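Local coordinates for protein prolyl-tRNA synthetase (Naegleria fowleri, PDB 6UYH) that probably joins proline to its cognate tRNA at the expense of ATP, as a class II synthetase, and here holds halofuginone and an ATP analogue, at residues L242-N245 with F246-F250; P126-A129 with K130-S134; N493-P496 with E497-H500. All coordinates share one frame; numbering follows the deposited sequence.

In the fold
Contacts 1 and 2 both belong to the class II catalytic core and touch each other: the Phe250 ring lies against Pro126, and Phe250 O reaches the methyl of Ala129. Contact 1 turns strand 232-243 into helix 245-250, while contact 2 is the C-terminal end of helix 121-131 and faces the second subunit. Contact 3 stands apart in the C-terminal region, its centre about 34 Å from that of contact 1 and 46 Å from that of contact 2. The chemistry follows the setting. Contacts 1 and 2 are partly buried and mix apolar or aromatic packing with helical backbone bonds; contact 3, at the surface and without regular helix, relies on an Asx turn, short backbone turns and waters.

Contact 1. Residues L242-N245 with F246-F250; sequences LGQN and FSKMF
Leu242 and Phe246 form the tight side of this strand-to-helix junction. Leu242 CD1 comes within 3.9 Å of Phe246 CD1, and Leu242 CD2 lies 4.1 Å from Phe246 CE1; the two buried side chains meet at a slant. Tyr125 of helix 121-131 adds a second ring against Phe246. Above one face of the Phe246 ring, toward the rim, sits Met249 CE, brought back by a bend at the thioether (chi3 -69°). Ser247 is buried here too, its OG bonded to Ala264 O. Between the two arms of the junction, water 1 donates a hydrogen bond to Gly243 O at 2.8 Å and accepts one from Ser247 N at 2.9 Å.

On the looser side Gln244, at the N-cap position, takes the Lys248 N-H on its carbonyl O at 3.0 Å, tilted 32° from the carbonyl plane. Lys248 runs out extended over that carbonyl to the exposed surface, with CE still 4.0 Å from Gln244 OE1. The amides are anchored further off: Gln244 NE2 on Phe263 O, Asn245 ND2 on Asp218 and Gly216. A type II' turn from Leu242 to Asn245 thus leads into the helix: Gln244 O begins the i to i+4 series, while water 1 links Ser247 N back to the strand end.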
loop_
_atom_site.group_PDB
_atom_site.type_symbol
_atom_site.label_atom_id
_atom_site.label_comp_id
_atom_site.label_asym_id
_atom_site.label_seq_id
_atom_site.Cartn_x
_atom_site.Cartn_y
_atom_site.Cartn_z
ATOM N N LEU A 242 3.318 7.451 24.716
ATOM C CA LEU A 242 4.669 7.992 24.727
ATOM C C LEU A 242 4.813 9.161 25.693
ATOM O O LEU A 242 5.932 9.646 25.900
ATOM C CB LEU A 242 5.077 8.415 23.305
ATOM C CG LEU A 242 4.958 7.368 22.184
ATOM C CD1 LEU A 242 5.278 8.008 20.825
ATOM C CD2 LEU A 242 5.871 6.167 22.443
ATOM N N GLY A 243 3.719 9.587 26.316
ATOM C CA GLY A 243 3.759 10.735 27.196
ATOM C C GLY A 243 4.278 11.945 26.456
ATOM O O GLY A 243 3.909 12.210 25.306
ATOM N N GLN A 244 5.171 12.681 27.118
ATOM C CA GLN A 244 5.860 13.815 26.521
ATOM C C GLN A 244 7.324 13.497 26.229
ATOM O O GLN A 244 8.127 14.413 26.024
ATOM C CB GLN A 244 5.741 15.036 27.433
ATOM C CG GLN A 244 4.299 15.483 27.662
ATOM C CD GLN A 244 4.175 16.544 28.735
ATOM O OE1 GLN A 244 4.854 16.485 29.759
ATOM N NE2 GLN A 244 3.308 17.528 28.503
ATOM N N ASN A 245 7.676 12.211 26.193
ATOM C CA ASN A 245 9.070 11.822 26.002
ATOM C C ASN A 245 9.599 12.256 24.642
ATOM O O ASN A 245 10.719 12.772 24.541
ATOM C CB ASN A 245 9.210 10.309 26.173
ATOM C CG ASN A 245 8.880 9.856 27.582
ATOM O OD1 ASN A 245 9.184 10.550 28.551
ATOM N ND2 ASN A 245 8.252 8.696 27.706
ATOM N N PHE A 246 8.815 12.052 23.582
ATOM C CA PHE A 246 9.257 12.452 22.254
ATOM C C PHE A 246 8.971 13.919 21.971
ATOM O O PHE A 246 9.701 14.545 21.194
ATOM C CB PHE A 246 8.609 11.568 21.184
ATOM C CG PHE A 246 9.284 10.232 21.024
ATOM C CD1 PHE A 246 8.902 9.149 21.803
ATOM C CD2 PHE A 246 10.317 10.066 20.112
ATOM C CE1 PHE A 246 9.528 7.921 21.665
ATOM C CE2 PHE A 246 10.942 8.840 19.968
ATOM C CZ PHE A 246 10.546 7.767 20.743
ATOM N N SER A 247 7.935 14.493 22.587
ATOM C CA SER A 247 7.671 15.907 22.349
ATOM C C SER A 247 8.732 16.783 23.001
ATOM O O SER A 247 9.026 17.873 22.501
ATOM C CB SER A 247 6.270 16.278 22.830
ATOM O OG SER A 247 6.059 15.913 24.176
ATOM N N LYS A 248 9.341 16.323 24.097
ATOM C CA LYS A 248 10.482 17.058 24.630
ATOM C C LYS A 248 11.705 16.871 23.744
ATOM O O LYS A 248 12.452 17.824 23.497
ATOM C CB LYS A 248 10.770 16.622 26.067
ATOM C CG LYS A 248 9.745 17.119 27.071
ATOM C CD LYS A 248 9.954 16.477 28.437
ATOM C CE LYS A 248 8.821 16.831 29.385
ATOM N NZ LYS A 248 8.927 16.116 30.694
ATOM N N MET A 249 11.895 15.655 23.230
ATOM C CA MET A 249 13.005 15.356 22.330
ATOM C C MET A 249 12.946 16.205 21.064
ATOM O O MET A 249 13.972 16.719 20.601
ATOM C CB MET A 249 12.974 13.869 21.968
ATOM C CG MET A 249 14.292 13.113 22.065
ATOM S SD MET A 249 14.065 11.336 21.747
ATOM C CE MET A 249 13.153 10.820 23.203
ATOM N N PHE A 250 11.761 16.351 20.476
ATOM C CA PHE A 250 11.632 17.003 19.180
ATOM C C PHE A 250 11.010 18.391 19.263
ATOM O O PHE A 250 10.735 18.988 18.225
ATOM C CB PHE A 250 10.831 16.111 18.223
ATOM C CG PHE A 250 11.581 14.897 17.795
ATOM C CD1 PHE A 250 11.510 13.726 18.532
ATOM C CD2 PHE A 250 12.409 14.938 16.690
ATOM C CE1 PHE A 250 12.224 12.609 18.157
ATOM C CE2 PHE A 250 13.123 13.822 16.306
ATOM C CZ PHE A 250 13.038 12.653 17.053
HETATM O O HOH W 1 5.921 12.537 23.324
#

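Contact 2. Residues P126-A129 with K130-S134; sequences PSYA and KWIQS
Ser127 O takes the shortest backbone bond here, from Trp131 N at 2.8 Å and nearly in line with the carbonyl; Lys130 N adds a weak second bond to the same oxygen. Ile132 N follows on Tyr128 O at 3.0 Å, and Lys130 N also bonds Pro126 O at 3.3 Å. Past the last turn, the folded side chain of Gln133 brings NE2 back to Lys130 O, 3.3 Å away and above the carbonyl plane.

The packing is led by Trp131, whose indole is laid back along the helix with CG beside its own backbone N (chi1 -65°). Ser127 CB sits 3.7 Å from the centroid of its six-membered ring, 11° off the normal, a CH-pi contact over the face. Ser127 O lies over that same face, toward the rim. At the flank Tyr128 CD1 is 4.3 Å from Trp131 CE3, and Ile132 CD1 lies 4.3 Å from Tyr128 CB.

Across the dimer interface, Asp37 of the second subunit forms a salt bridge with Lys130 NZ and a hydrogen bond with Trp131 NE1, and Arg48 of that subunit makes a cation-pi contact with the indole. This is the C-terminal turn of an alpha-helix at the subunit interface of a dimeric class II synthetase.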
loop_
_atom_site.group_PDB
_atom_site.type_symbol
_atom_site.label_atom_id
_atom_site.label_comp_id
_atom_site.label_asym_id
_atom_site.label_seq_id
_atom_site.Cartn_x
_atom_site.Cartn_y
_atom_site.Cartn_z
ATOM N N PRO A 126 10.017 15.483 13.532
ATOM C CA PRO A 126 10.387 16.860 13.156
ATOM C C PRO A 126 9.275 17.584 12.412
ATOM O O PRO A 126 9.081 18.787 12.621
ATOM C CB PRO A 126 11.645 16.661 12.299
ATOM C CG PRO A 126 12.259 15.417 12.858
ATOM C CD PRO A 126 11.069 14.527 13.133
ATOM N N SER A 127 8.516 16.874 11.569
ATOM C CA SER A 127 7.357 17.480 10.914
ATOM C C SER A 127 6.259 17.800 11.916
ATOM O O SER A 127 5.584 18.831 11.799
ATOM C CB SER A 127 6.818 16.542 9.831
ATOM O OG SER A 127 7.748 16.424 8.780
ATOM N N TYR A 128 6.043 16.914 12.891
ATOM C CA TYR A 128 5.041 17.181 13.914
ATOM C C TYR A 128 5.360 18.466 14.662
ATOM O O TYR A 128 4.457 19.243 14.992
ATOM C CB TYR A 128 4.960 15.996 14.887
ATOM C CG TYR A 128 4.087 14.838 14.435
ATOM C CD1 TYR A 128 4.133 14.371 13.129
ATOM C CD2 TYR A 128 3.241 14.191 15.331
ATOM C CE1 TYR A 128 3.340 13.315 12.716
ATOM C CE2 TYR A 128 2.437 13.134 14.924
ATOM C CZ TYR A 128 2.496 12.699 13.622
ATOM O OH TYR A 128 1.707 11.645 13.207
ATOM N N ALA A 129 6.644 18.709 14.935
ATOM C CA ALA A 129 7.028 19.931 15.635
ATOM C C ALA A 129 6.729 21.158 14.787
ATOM O O ALA A 129 6.409 22.225 15.324
ATOM C CB ALA A 129 8.511 19.884 16.006
ATOM N N LYS A 130 6.816 21.011 13.463
ATOM C CA LYS A 130 6.502 22.111 12.557
ATOM C C LYS A 130 5.000 22.336 12.461
ATOM O O LYS A 130 4.539 23.485 12.465
ATOM C CB LYS A 130 7.075 21.817 11.171
ATOM C CG LYS A 130 6.673 22.837 10.119
ATOM C CD LYS A 130 6.834 22.284 8.716
ATOM C CE LYS A 130 6.234 23.241 7.691
ATOM N NZ LYS A 130 6.207 22.655 6.330
ATOM N N TRP A 131 4.229 21.253 12.349
ATOM C CA TRP A 131 2.803 21.351 12.061
ATOM C C TRP A 131 1.975 21.747 13.276
ATOM O O TRP A 131 0.901 22.337 13.115
ATOM C CB TRP A 131 2.285 20.020 11.512
ATOM C CG TRP A 131 2.865 19.657 10.191
ATOM C CD1 TRP A 131 3.370 20.508 9.263
ATOM C CD2 TRP A 131 3.004 18.338 9.648
ATOM N NE1 TRP A 131 3.814 19.802 8.167
ATOM C CE2 TRP A 131 3.598 18.469 8.381
ATOM C CE3 TRP A 131 2.685 17.059 10.116
ATOM C CZ2 TRP A 131 3.877 17.372 7.565
ATOM C CZ3 TRP A 131 2.952 15.966 9.302
ATOM C CH2 TRP A 131 3.553 16.132 8.044
ATOM N N ILE A 132 2.425 21.418 14.481
ATOM C CA ILE A 132 1.683 21.726 15.697
ATOM C C ILE A 132 2.201 23.044 16.259
ATOM O O ILE A 132 3.385 23.172 16.586
ATOM C CB ILE A 132 1.803 20.588 16.722
ATOM C CG1 ILE A 132 1.175 19.318 16.153
ATOM C CG2 ILE A 132 1.119 20.970 18.040
ATOM C CD1 ILE A 132 1.675 18.037 16.787
ATOM N N GLN A 133 1.323 24.039 16.330
ATOM C CA GLN A 133 1.722 25.344 16.839
ATOM C C GLN A 133 0.783 25.813 17.944
ATOM O O GLN A 133 1.210 26.511 18.871
ATOM C CB GLN A 133 1.774 26.359 15.695
ATOM C CG GLN A 133 2.907 26.099 14.702
ATOM C CD GLN A 133 4.287 26.220 15.345
ATOM O OE1 GLN A 133 4.612 27.242 15.958
ATOM N NE2 GLN A 133 5.099 25.173 15.217
ATOM N N SER A 134 -0.491 25.436 17.860
ATOM C CA SER A 134 -1.464 25.782 18.884
ATOM C C SER A 134 -2.372 24.588 19.126
ATOM O O SER A 134 -2.347 23.602 18.389
ATOM C CB SER A 134 -2.290 27.012 18.497
ATOM O OG SER A 134 -3.401 26.649 17.697
#

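Contact 3. Residues N493-P496 with E497-H500; sequences NFYP and EEAH
Asn493 ND2 is gripped by two partners: water 2 accepts from it at 2.9 Å and the carbonyl of Lys501 takes another bond. The same water lies 2.7 Å from Glu498 OE1 and probably donates to it, linking amide and carboxylate; that oxygen is also bonded to Ser443 OG. At the other end of the amide, Asn493 OD1 takes the N-H of Tyr495 at 2.9 Å, in a fairly straight bond of 165°, closing an Asx turn. Water 3 joins Asn493 N to Ala499 O, closing this part of the loop.

Two backbone bonds, each spanning three residues, follow: Glu498 N to Tyr495 O at 2.9 Å and Ala499 N to Pro496 O at 3.2 Å, each donor standing above the carbonyl plane. With CG trans to the backbone N (chi1 -179°), the Tyr495 ring turns one face to Glu497 CB, which lies 3.8 Å from the centroid and 25° off the normal. The carboxylate of Glu498 comes to the edge instead, with OE1 in the ring plane 3.5 Å from Tyr495 CD2. Asx turn, backbone bonds and waters together shape this surface loop, and Tyr495 fastens it to helix 444-457 by packing on Ala445, Ala446 and Tyr449.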
loop_
_atom_site.group_PDB
_atom_site.type_symbol
_atom_site.label_atom_id
_atom_site.label_comp_id
_atom_site.label_asym_id
_atom_site.label_seq_id
_atom_site.Cartn_x
_atom_site.Cartn_y
_atom_site.Cartn_z
ATOM N N ASN A 493 7.779 -13.279 46.190
ATOM C CA ASN A 493 8.458 -12.897 44.956
ATOM C C ASN A 493 9.264 -14.080 44.413
ATOM O O ASN A 493 9.915 -14.805 45.171
ATOM C CB ASN A 493 9.376 -11.704 45.252
ATOM C CG ASN A 493 9.737 -10.912 44.037
ATOM O OD1 ASN A 493 10.242 -11.448 43.052
ATOM N ND2 ASN A 493 9.491 -9.604 44.099
ATOM N N PHE A 494 9.198 -14.292 43.093
ATOM C CA PHE A 494 9.982 -15.351 42.459
ATOM C C PHE A 494 11.479 -15.079 42.502
ATOM O O PHE A 494 12.270 -16.014 42.342
ATOM C CB PHE A 494 9.570 -15.541 40.996
ATOM C CG PHE A 494 8.450 -16.526 40.791
ATOM C CD1 PHE A 494 7.476 -16.716 41.758
ATOM C CD2 PHE A 494 8.375 -17.268 39.615
ATOM C CE1 PHE A 494 6.441 -17.625 41.555
ATOM C CE2 PHE A 494 7.348 -18.178 39.417
ATOM C CZ PHE A 494 6.383 -18.351 40.385
ATOM N N TYR A 495 11.882 -13.827 42.690
ATOM C CA TYR A 495 13.285 -13.444 42.744
ATOM C C TYR A 495 13.689 -13.308 44.205
ATOM O O TYR A 495 13.279 -12.333 44.858
ATOM C CB TYR A 495 13.485 -12.124 41.997
ATOM C CG TYR A 495 14.900 -11.594 41.928
ATOM C CD1 TYR A 495 16.003 -12.445 41.969
ATOM C CD2 TYR A 495 15.130 -10.227 41.802
ATOM C CE1 TYR A 495 17.296 -11.938 41.894
ATOM C CE2 TYR A 495 16.409 -9.714 41.728
ATOM C CZ TYR A 495 17.487 -10.571 41.773
ATOM O OH TYR A 495 18.759 -10.052 41.699
ATOM N N PRO A 496 14.469 -14.245 44.767
ATOM C CA PRO A 496 14.719 -14.216 46.221
ATOM C C PRO A 496 15.415 -12.958 46.709
ATOM O O PRO A 496 15.182 -12.544 47.856
ATOM C CB PRO A 496 15.590 -15.461 46.452
ATOM C CG PRO A 496 15.281 -16.355 45.306
ATOM C CD PRO A 496 15.059 -15.438 44.138
ATOM N N GLU A 497 16.277 -12.347 45.892
ATOM C CA GLU A 497 16.913 -11.097 46.291
ATOM C C GLU A 497 15.901 -9.988 46.521
ATOM O O GLU A 497 16.207 -9.022 47.230
ATOM C CB GLU A 497 17.925 -10.648 45.235
ATOM C CG GLU A 497 19.130 -11.558 45.124
ATOM C CD GLU A 497 19.836 -11.727 46.452
ATOM O OE1 GLU A 497 20.063 -10.706 47.138
ATOM O OE2 GLU A 497 20.148 -12.881 46.817
ATOM N N GLU A 498 14.709 -10.093 45.938
ATOM C CA GLU A 498 13.677 -9.082 46.119
ATOM C C GLU A 498 12.469 -9.625 46.877
ATOM O O GLU A 498 11.335 -9.209 46.631
ATOM C CB GLU A 498 13.272 -8.492 44.772
ATOM C CG GLU A 498 14.381 -7.607 44.206
ATOM C CD GLU A 498 14.081 -7.022 42.840
ATOM O OE1 GLU A 498 13.059 -7.384 42.217
ATOM O OE2 GLU A 498 14.891 -6.190 42.382
ATOM N N ALA A 499 12.704 -10.534 47.823
ATOM C CA ALA A 499 11.613 -11.000 48.670
ATOM C C ALA A 499 10.925 -9.838 49.383
ATOM O O ALA A 499 9.737 -9.928 49.712
ATOM C CB ALA A 499 12.135 -12.030 49.670
ATOM N N HIS A 500 11.651 -8.734 49.614
ATOM C CA HIS A 500 11.098 -7.553 50.274
ATOM C C HIS A 500 10.202 -6.723 49.367
ATOM O O HIS A 500 9.615 -5.744 49.841
ATOM C CB HIS A 500 12.226 -6.661 50.815
ATOM C CG HIS A 500 13.183 -6.190 49.761
ATOM N ND1 HIS A 500 14.187 -6.991 49.255
ATOM C CD2 HIS A 500 13.287 -5.004 49.113
ATOM C CE1 HIS A 500 14.863 -6.321 48.338
ATOM N NE2 HIS A 500 14.341 -5.111 48.236
HETATM O O HOH W 2 10.412 -7.618 42.247
HETATM O O HOH W 3 8.040 -11.824 48.668
#